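Local coordinates for protein intramolecular trans-sialidase (Macrobdella decora, PDB 3SLI) that cleaves sialic acid from sialoglycoconjugates by intramolecular trans-glycosylation, releasing it as 2,7-anhydro-Neu5Ac, at residues A[99-104]-A[109-114]; A[125-130]-A[182-187]. One frame throughout, in Å; residues are numbered along the deposited sequence.

Contact 1 of 2, residues A[99-104]-A[109-114]; sequences SVRALY and VFNTVA
Ala102 and Val109 join the backbones of two oppositely running segments, whose end-to-end directions differ by 163°. Their link is the hydrogen bond from Val109 N to Ala102 O, 3.2 Å long. Farther along, Val100 lies opposite Asn111, their CA atoms 6.6 Å apart, and side chains fill the space between the two backbones. The Asn111 side chain points across at the backbone of Arg101 and packs on Val100, its CG 3.9 Å from Val100 CB. Beyond it, the valine tips meet at the inner end of the contact, Val100 CG1 being 4.2 Å from Val113 CG1.

At the hairpin end Val109 spreads its two methyls between separate partners. CG1 packs against Tyr104 CB at 3.9 Å, while CG2 lies against the aliphatic part of Arg101, 4.0 Å from its CG. With CG between its own N and carbonyl carbon (chi1 73°) the arginine chain passes Val109, and a bend at chi3 (-60°) turns the guanidinium along its own segment to Leu103. There NE and NH2 grip Leu103 O side-on, NH2 at 2.9 Å, with the carbonyl oxygen close to the guanidinium plane; this double hold on one oxygen fixes the orientation of the group. Tyr104 CD1 lies over one face of it, toward the rim.

Arg101 also makes a salt bridge with Glu668 of strand 665-670, and Asp625 accepts from Leu103 N, so this hairpin of strands 103-104 and 107-118 lies where the N-terminal domain meets later parts of the chain. On the inner side, Val100 and Asn111 touch Tyr43 of strand 37-45, and Val113 reaches Ile79 of strand 79-85 in the facing sheet.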
ATOM      1  N   SER A  99      -8.211 -11.633  -1.737  1.00 15.13           N
ATOM      2  CA  SER A  99      -8.768 -12.064  -0.453  1.00 13.72           C
ATOM      3  C   SER A  99      -8.126 -13.330   0.109  1.00 14.43           C
ATOM      4  O   SER A  99      -8.134 -13.545   1.324  1.00 15.30           O
ATOM      5  CB  SER A  99     -10.275 -12.299  -0.589  1.00 11.44           C
ATOM      6  OG  SER A  99     -10.958 -11.104  -0.921  1.00 11.11           O
ATOM      7  N   VAL A 100      -7.608 -14.180  -0.773  1.00 11.76           N
ATOM      8  CA  VAL A 100      -6.983 -15.434  -0.379  1.00 11.61           C
ATOM      9  C   VAL A 100      -5.605 -15.565  -1.028  1.00 13.98           C
ATOM     10  O   VAL A 100      -5.263 -14.777  -1.915  1.00 15.99           O
ATOM     11  CB  VAL A 100      -7.880 -16.651  -0.788  1.00 11.03           C
ATOM     12  CG1 VAL A 100      -9.233 -16.555  -0.089  1.00 10.92           C
ATOM     13  CG2 VAL A 100      -8.086 -16.701  -2.295  1.00  7.15           C
ATOM     14  N   ARG A 101      -4.810 -16.536  -0.591  1.00 10.82           N
ATOM     15  CA  ARG A 101      -3.489 -16.746  -1.176  1.00 14.24           C
ATOM     16  C   ARG A 101      -3.368 -18.211  -1.582  1.00 14.14           C
ATOM     17  O   ARG A 101      -4.240 -19.009  -1.260  1.00 15.47           O
ATOM     18  CB  ARG A 101      -2.364 -16.323  -0.215  1.00 16.53           C
ATOM     19  CG  ARG A 101      -2.104 -17.240   0.984  1.00 15.40           C
ATOM     20  CD  ARG A 101      -0.973 -16.673   1.842  1.00 17.44           C
ATOM     21  NE  ARG A 101       0.285 -16.545   1.096  1.00 18.38           N
ATOM     22  CZ  ARG A 101       1.235 -15.642   1.350  1.00 17.04           C
ATOM     23  NH1 ARG A 101       1.087 -14.764   2.330  1.00 17.16           N
ATOM     24  NH2 ARG A 101       2.358 -15.643   0.642  1.00 18.86           N
ATOM     25  N   ALA A 102      -2.307 -18.572  -2.298  1.00 15.04           N
ATOM     26  CA  ALA A 102      -2.151 -19.951  -2.742  1.00 12.15           C
ATOM     27  C   ALA A 102      -0.929 -20.625  -2.170  1.00 17.00           C
ATOM     28  O   ALA A 102      -0.981 -21.786  -1.755  1.00 17.27           O
ATOM     29  CB  ALA A 102      -2.111 -20.012  -4.263  1.00 13.38           C
ATOM     30  N   LEU A 103       0.149 -19.862  -2.061  1.00 16.87           N
ATOM     31  CA  LEU A 103       1.408 -20.396  -1.574  1.00 18.19           C
ATOM     32  C   LEU A 103       2.039 -19.474  -0.542  1.00 17.68           C
ATOM     33  O   LEU A 103       1.960 -18.252  -0.662  1.00 17.52           O
ATOM     34  CB  LEU A 103       2.345 -20.598  -2.764  1.00 21.04           C
ATOM     35  CG  LEU A 103       3.674 -21.315  -2.563  1.00 25.14           C
ATOM     36  CD1 LEU A 103       3.885 -22.289  -3.712  1.00 27.49           C
ATOM     37  CD2 LEU A 103       4.813 -20.297  -2.466  1.00 29.74           C
ATOM     38  N   TYR A 104       2.614 -20.075   0.493  1.00 17.69           N
ATOM     39  CA  TYR A 104       3.279 -19.350   1.570  1.00 16.45           C
ATOM     40  C   TYR A 104       4.514 -20.137   1.988  1.00 18.09           C
ATOM     41  O   TYR A 104       4.421 -21.309   2.373  1.00 18.54           O
ATOM     42  CB  TYR A 104       2.345 -19.193   2.755  1.00 14.58           C
ATOM     43  CG  TYR A 104       2.963 -18.485   3.934  1.00 17.55           C
ATOM     44  CD1 TYR A 104       3.334 -17.138   3.856  1.00 18.68           C
ATOM     45  CD2 TYR A 104       3.125 -19.142   5.152  1.00 18.30           C
ATOM     46  CE1 TYR A 104       3.843 -16.465   4.971  1.00 16.00           C
ATOM     47  CE2 TYR A 104       3.631 -18.480   6.270  1.00 17.60           C
ATOM     48  CZ  TYR A 104       3.983 -17.145   6.172  1.00 17.50           C
ATOM     49  OH  TYR A 104       4.444 -16.489   7.287  1.00 22.22           O
ATOM     50  N   VAL A 109      -1.009 -23.636   0.839  1.00 21.22           N
ATOM     51  CA  VAL A 109      -1.652 -23.558   2.145  1.00 19.22           C
ATOM     52  C   VAL A 109      -3.180 -23.511   2.077  1.00 18.12           C
ATOM     53  O   VAL A 109      -3.759 -23.182   1.042  1.00 17.22           O
ATOM     54  CB  VAL A 109      -1.131 -22.333   2.950  1.00 20.31           C
ATOM     55  CG1 VAL A 109       0.353 -22.509   3.285  1.00 13.87           C
ATOM     56  CG2 VAL A 109      -1.365 -21.028   2.168  1.00 20.02           C
ATOM     57  N   PHE A 110      -3.823 -23.875   3.181  1.00 17.16           N
ATOM     58  CA  PHE A 110      -5.278 -23.865   3.266  1.00 14.60           C
ATOM     59  C   PHE A 110      -5.829 -22.489   3.600  1.00 13.19           C
ATOM     60  O   PHE A 110      -5.231 -21.732   4.368  1.00 14.95           O
ATOM     61  CB  PHE A 110      -5.767 -24.848   4.340  1.00 15.71           C
ATOM     62  CG  PHE A 110      -5.794 -26.279   3.894  1.00 16.55           C
ATOM     63  CD1 PHE A 110      -4.640 -27.057   3.922  1.00 16.09           C
ATOM     64  CD2 PHE A 110      -6.981 -26.855   3.448  1.00 15.26           C
ATOM     65  CE1 PHE A 110      -4.667 -28.394   3.507  1.00 19.69           C
ATOM     66  CE2 PHE A 110      -7.022 -28.184   3.032  1.00 16.17           C
ATOM     67  CZ  PHE A 110      -5.863 -28.959   3.060  1.00 17.12           C
ATOM     68  N   ASN A 111      -6.966 -22.160   3.005  1.00 11.52           N
ATOM     69  CA  ASN A 111      -7.639 -20.905   3.284  1.00 11.67           C
ATOM     70  C   ASN A 111      -9.005 -21.354   3.788  1.00 13.77           C
ATOM     71  O   ASN A 111      -9.475 -22.440   3.427  1.00 14.12           O
ATOM     72  CB  ASN A 111      -7.802 -20.048   2.018  1.00 11.83           C
ATOM     73  CG  ASN A 111      -6.467 -19.537   1.475  1.00 12.79           C
ATOM     74  OD1 ASN A 111      -5.742 -20.263   0.794  1.00 14.93           O
ATOM     75  ND2 ASN A 111      -6.158 -18.280   1.752  1.00  8.70           N
ATOM     76  N   THR A 112      -9.615 -20.560   4.654  1.00 13.02           N
ATOM     77  CA  THR A 112     -10.924 -20.896   5.191  1.00 13.59           C
ATOM     78  C   THR A 112     -11.863 -19.761   4.821  1.00 13.30           C
ATOM     79  O   THR A 112     -11.619 -18.597   5.157  1.00 14.50           O
ATOM     80  CB  THR A 112     -10.864 -21.098   6.721  1.00 13.39           C
ATOM     81  OG1 THR A 112      -9.732 -21.920   7.048  1.00 13.10           O
ATOM     82  CG2 THR A 112     -12.142 -21.787   7.219  1.00 15.90           C
ATOM     83  N   VAL A 113     -12.936 -20.104   4.114  1.00 12.54           N
ATOM     84  CA  VAL A 113     -13.903 -19.113   3.653  1.00 12.80           C
ATOM     85  C   VAL A 113     -15.338 -19.440   4.081  1.00 11.94           C
ATOM     86  O   VAL A 113     -15.631 -20.574   4.480  1.00 11.67           O
ATOM     87  CB  VAL A 113     -13.831 -18.978   2.101  1.00 11.90           C
ATOM     88  CG1 VAL A 113     -12.392 -18.773   1.676  1.00 13.51           C
ATOM     89  CG2 VAL A 113     -14.406 -20.221   1.413  1.00 13.54           C
ATOM     90  N   ALA A 114     -16.218 -18.448   3.982  1.00 12.04           N
ATOM     91  CA  ALA A 114     -17.616 -18.622   4.353  1.00 11.51           C
ATOM     92  C   ALA A 114     -18.530 -17.642   3.647  1.00 12.84           C
ATOM     93  O   ALA A 114     -18.169 -16.489   3.401  1.00 11.17           O
ATOM     94  CB  ALA A 114     -17.798 -18.474   5.869  1.00 14.01           C
TER

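Contact 2 of 2, residues A[125-130]-A[182-187]; sequences RLFANG and LSDEEL
Arg125 and Asp184 supply the ionic part of this contact, a salt bridge between strand 123-128 and the first turn of helix 184-191. Arg125 is extended from CG to NE, which carries its terminal NH1 to within 2.7 Å of Asp184 OD2. The approach is skewed rather than a coplanar, two-pronged pairing, the guanidinium and carboxylate planes standing 58° apart. The second carboxylate oxygen is engaged too: Asp184 OD1 pairs with Lys116 of the adjacent strand, while Arg125 NE is held by Thr135.

The apolar and aromatic part centres on the Phe127 ring. Leu187 CB stands directly over one face, 3.8 Å from the ring centroid and only 2° off its normal, an almost ideal CH-pi geometry. The methyl CD1 of the same leucine leans out over the ring border and packs 3.5 Å from Phe127 CE1. Asp184 meets the ring differently, at its edge and near its plane, with OD1 3.4 Å from Phe127 CZ, so that the negative oxygen faces the electron-poor rim and not the pi cloud.

Capping forms the third group and lies within 182-187. Ser183 is the N-cap and makes a capping box with Glu186: its OG, turned by a chi1 of 69°, accepts from Glu186 N at 3.2 Å. In return Ser183 N donates to Glu186 OE2, also at 3.2 Å and nearly straight.

The capping box closes the first turn of the helix, while the salt bridge and the buried Phe127-Leu187 pair join that turn to the sheet. Asp184, in the first turn, pairs with both Arg125 and Lys116 and lies near the helix N-terminus, an environment that would probably favour its negative charge.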
ATOM      1  N   ARG A 125     -23.068 -12.141   2.858  1.00 14.27           N
ATOM      2  CA  ARG A 125     -21.759 -11.728   3.353  1.00 15.66           C
ATOM      3  C   ARG A 125     -20.684 -12.781   3.107  1.00 14.61           C
ATOM      4  O   ARG A 125     -20.933 -13.975   3.258  1.00 16.62           O
ATOM      5  CB  ARG A 125     -21.832 -11.369   4.841  1.00 17.89           C
ATOM      6  CG  ARG A 125     -22.514 -10.042   5.095  1.00 22.40           C
ATOM      7  CD  ARG A 125     -22.306  -9.538   6.505  1.00 25.98           C
ATOM      8  NE  ARG A 125     -22.374  -8.078   6.524  1.00 29.51           N
ATOM      9  CZ  ARG A 125     -22.745  -7.352   7.570  1.00 28.57           C
ATOM     10  NH1 ARG A 125     -23.090  -7.942   8.700  1.00 29.31           N
ATOM     11  NH2 ARG A 125     -22.772  -6.032   7.482  1.00 30.20           N
ATOM     12  N   LEU A 126     -19.505 -12.331   2.689  1.00 13.29           N
ATOM     13  CA  LEU A 126     -18.379 -13.221   2.404  1.00 13.97           C
ATOM     14  C   LEU A 126     -17.274 -12.999   3.422  1.00 13.82           C
ATOM     15  O   LEU A 126     -16.958 -11.852   3.757  1.00 13.46           O
ATOM     16  CB  LEU A 126     -17.814 -12.961   1.002  1.00 16.73           C
ATOM     17  CG  LEU A 126     -18.312 -13.751  -0.207  1.00 19.10           C
ATOM     18  CD1 LEU A 126     -17.656 -13.179  -1.460  1.00 19.83           C
ATOM     19  CD2 LEU A 126     -17.991 -15.229  -0.065  1.00 15.99           C
ATOM     20  N   PHE A 127     -16.656 -14.092   3.862  1.00 14.21           N
ATOM     21  CA  PHE A 127     -15.588 -14.045   4.853  1.00 13.07           C
ATOM     22  C   PHE A 127     -14.446 -14.920   4.378  1.00 13.18           C
ATOM     23  O   PHE A 127     -14.657 -15.901   3.654  1.00 14.52           O
ATOM     24  CB  PHE A 127     -16.054 -14.632   6.204  1.00 10.78           C
ATOM     25  CG  PHE A 127     -17.253 -13.954   6.805  1.00 13.49           C
ATOM     26  CD1 PHE A 127     -18.547 -14.236   6.344  1.00 12.55           C
ATOM     27  CD2 PHE A 127     -17.097 -13.041   7.843  1.00 11.45           C
ATOM     28  CE1 PHE A 127     -19.663 -13.616   6.910  1.00 10.72           C
ATOM     29  CE2 PHE A 127     -18.206 -12.414   8.418  1.00 15.71           C
ATOM     30  CZ  PHE A 127     -19.498 -12.705   7.946  1.00 14.41           C
ATOM     31  N   ALA A 128     -13.241 -14.600   4.832  1.00 13.65           N
ATOM     32  CA  ALA A 128     -12.069 -15.403   4.511  1.00 12.00           C
ATOM     33  C   ALA A 128     -10.967 -15.094   5.502  1.00 10.72           C
ATOM     34  O   ALA A 128     -10.768 -13.938   5.884  1.00 12.28           O
ATOM     35  CB  ALA A 128     -11.587 -15.152   3.093  1.00 12.67           C
ATOM     36  N   ASN A 129     -10.339 -16.152   5.991  1.00 11.86           N
ATOM     37  CA  ASN A 129      -9.222 -16.064   6.918  1.00 15.68           C
ATOM     38  C   ASN A 129      -9.385 -15.076   8.070  1.00 15.57           C
ATOM     39  O   ASN A 129      -8.468 -14.307   8.398  1.00 14.28           O
ATOM     40  CB  ASN A 129      -7.930 -15.802   6.137  1.00 16.29           C
ATOM     41  CG  ASN A 129      -7.633 -16.894   5.110  1.00 17.98           C
ATOM     42  OD1 ASN A 129      -8.064 -18.042   5.250  1.00 16.03           O
ATOM     43  ND2 ASN A 129      -6.917 -16.529   4.054  1.00 13.95           N
ATOM     44  N   GLY A 130     -10.572 -15.087   8.670  1.00 14.85           N
ATOM     45  CA  GLY A 130     -10.857 -14.236   9.808  1.00 14.19           C
ATOM     46  C   GLY A 130     -11.355 -12.833   9.551  1.00 12.79           C
ATOM     47  O   GLY A 130     -11.428 -12.041  10.491  1.00 14.63           O
ATOM     48  N   LEU A 182     -25.470 -18.248  10.434  1.00 16.66           N
ATOM     49  CA  LEU A 182     -24.592 -18.088  11.595  1.00 18.08           C
ATOM     50  C   LEU A 182     -24.231 -16.605  11.745  1.00 17.02           C
ATOM     51  O   LEU A 182     -24.365 -15.840  10.799  1.00 16.54           O
ATOM     52  CB  LEU A 182     -23.328 -18.948  11.447  1.00 13.89           C
ATOM     53  CG  LEU A 182     -23.480 -20.472  11.334  1.00 16.99           C
ATOM     54  CD1 LEU A 182     -22.114 -21.131  11.253  1.00 15.78           C
ATOM     55  CD2 LEU A 182     -24.243 -21.036  12.519  1.00 18.40           C
ATOM     56  N   SER A 183     -23.826 -16.183  12.938  1.00 16.45           N
ATOM     57  CA  SER A 183     -23.483 -14.777  13.153  1.00 16.35           C
ATOM     58  C   SER A 183     -22.118 -14.444  12.561  1.00 16.98           C
ATOM     59  O   SER A 183     -21.282 -15.331  12.372  1.00 15.63           O
ATOM     60  CB  SER A 183     -23.487 -14.427  14.646  1.00 15.40           C
ATOM     61  OG  SER A 183     -22.417 -15.058  15.338  1.00 16.51           O
ATOM     62  N   ASP A 184     -21.885 -13.159  12.310  1.00 18.06           N
ATOM     63  CA  ASP A 184     -20.608 -12.705  11.758  1.00 18.92           C
ATOM     64  C   ASP A 184     -19.478 -13.115  12.699  1.00 19.64           C
ATOM     65  O   ASP A 184     -18.406 -13.535  12.262  1.00 18.96           O
ATOM     66  CB  ASP A 184     -20.607 -11.181  11.584  1.00 20.04           C
ATOM     67  CG  ASP A 184     -21.613 -10.699  10.538  1.00 22.78           C
ATOM     68  OD1 ASP A 184     -22.098 -11.512   9.718  1.00 20.98           O
ATOM     69  OD2 ASP A 184     -21.918  -9.491  10.536  1.00 26.30           O
ATOM     70  N   GLU A 185     -19.764 -13.061  13.997  1.00 20.55           N
ATOM     71  CA  GLU A 185     -18.807 -13.414  15.033  1.00 19.90           C
ATOM     72  C   GLU A 185     -18.357 -14.869  14.887  1.00 19.00           C
ATOM     73  O   GLU A 185     -17.158 -15.168  14.896  1.00 16.03           O
ATOM     74  CB  GLU A 185     -19.431 -13.163  16.414  1.00 25.77           C
ATOM     75  CG  GLU A 185     -19.769 -11.680  16.722  1.00 33.68           C
ATOM     76  CD  GLU A 185     -20.816 -11.037  15.777  1.00 39.32           C
ATOM     77  OE1 GLU A 185     -21.876 -11.654  15.503  1.00 33.89           O
ATOM     78  OE2 GLU A 185     -20.576  -9.890  15.320  1.00 40.60           O
ATOM     79  N   GLU A 186     -19.317 -15.776  14.729  1.00 18.05           N
ATOM     80  CA  GLU A 186     -18.997 -17.192  14.567  1.00 20.87           C
ATOM     81  C   GLU A 186     -18.177 -17.432  13.297  1.00 18.28           C
ATOM     82  O   GLU A 186     -17.307 -18.305  13.273  1.00 16.99           O
ATOM     83  CB  GLU A 186     -20.270 -18.038  14.477  1.00 22.82           C
ATOM     84  CG  GLU A 186     -21.152 -18.018  15.706  1.00 33.33           C
ATOM     85  CD  GLU A 186     -22.409 -18.861  15.519  1.00 34.79           C
ATOM     86  OE1 GLU A 186     -22.293 -20.109  15.552  1.00 37.02           O
ATOM     87  OE2 GLU A 186     -23.499 -18.275  15.321  1.00 29.45           O
ATOM     88  N   LEU A 187     -18.483 -16.680  12.240  1.00 18.01           N
ATOM     89  CA  LEU A 187     -17.783 -16.833  10.961  1.00 16.93           C
ATOM     90  C   LEU A 187     -16.373 -16.245  10.962  1.00 14.76           C
ATOM     91  O   LEU A 187     -15.467 -16.823  10.361  1.00 14.65           O
ATOM     92  CB  LEU A 187     -18.635 -16.288   9.810  1.00 16.64           C
ATOM     93  CG  LEU A 187     -19.943 -17.081   9.642  1.00 15.56           C
ATOM     94  CD1 LEU A 187     -20.841 -16.460   8.573  1.00 13.14           C
ATOM     95  CD2 LEU A 187     -19.619 -18.536   9.313  1.00 14.70           C
TER

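In the fold
Both contacts belong to one antiparallel sheet of the N-terminal, concanavalin-like domain, where strand 107-118 of contact 1 is hydrogen-bonded to its neighbour 123-128 of contact 2 through Ala114 O to Phe127 N and Thr112 O to Asn129 N. Their centres lie about 15 Å apart, and each mixes buried with partly exposed residues. Contact 1 closes a local hairpin and reaches toward the later domains, relying on a backbone bond and aliphatic packing. Contact 2 instead brings together elements more than fifty residues apart in sequence, laying a short helix on the sheet by an aromatic face and a salt bridge. Leu187 also touches Ala114, tying the helix to both strands.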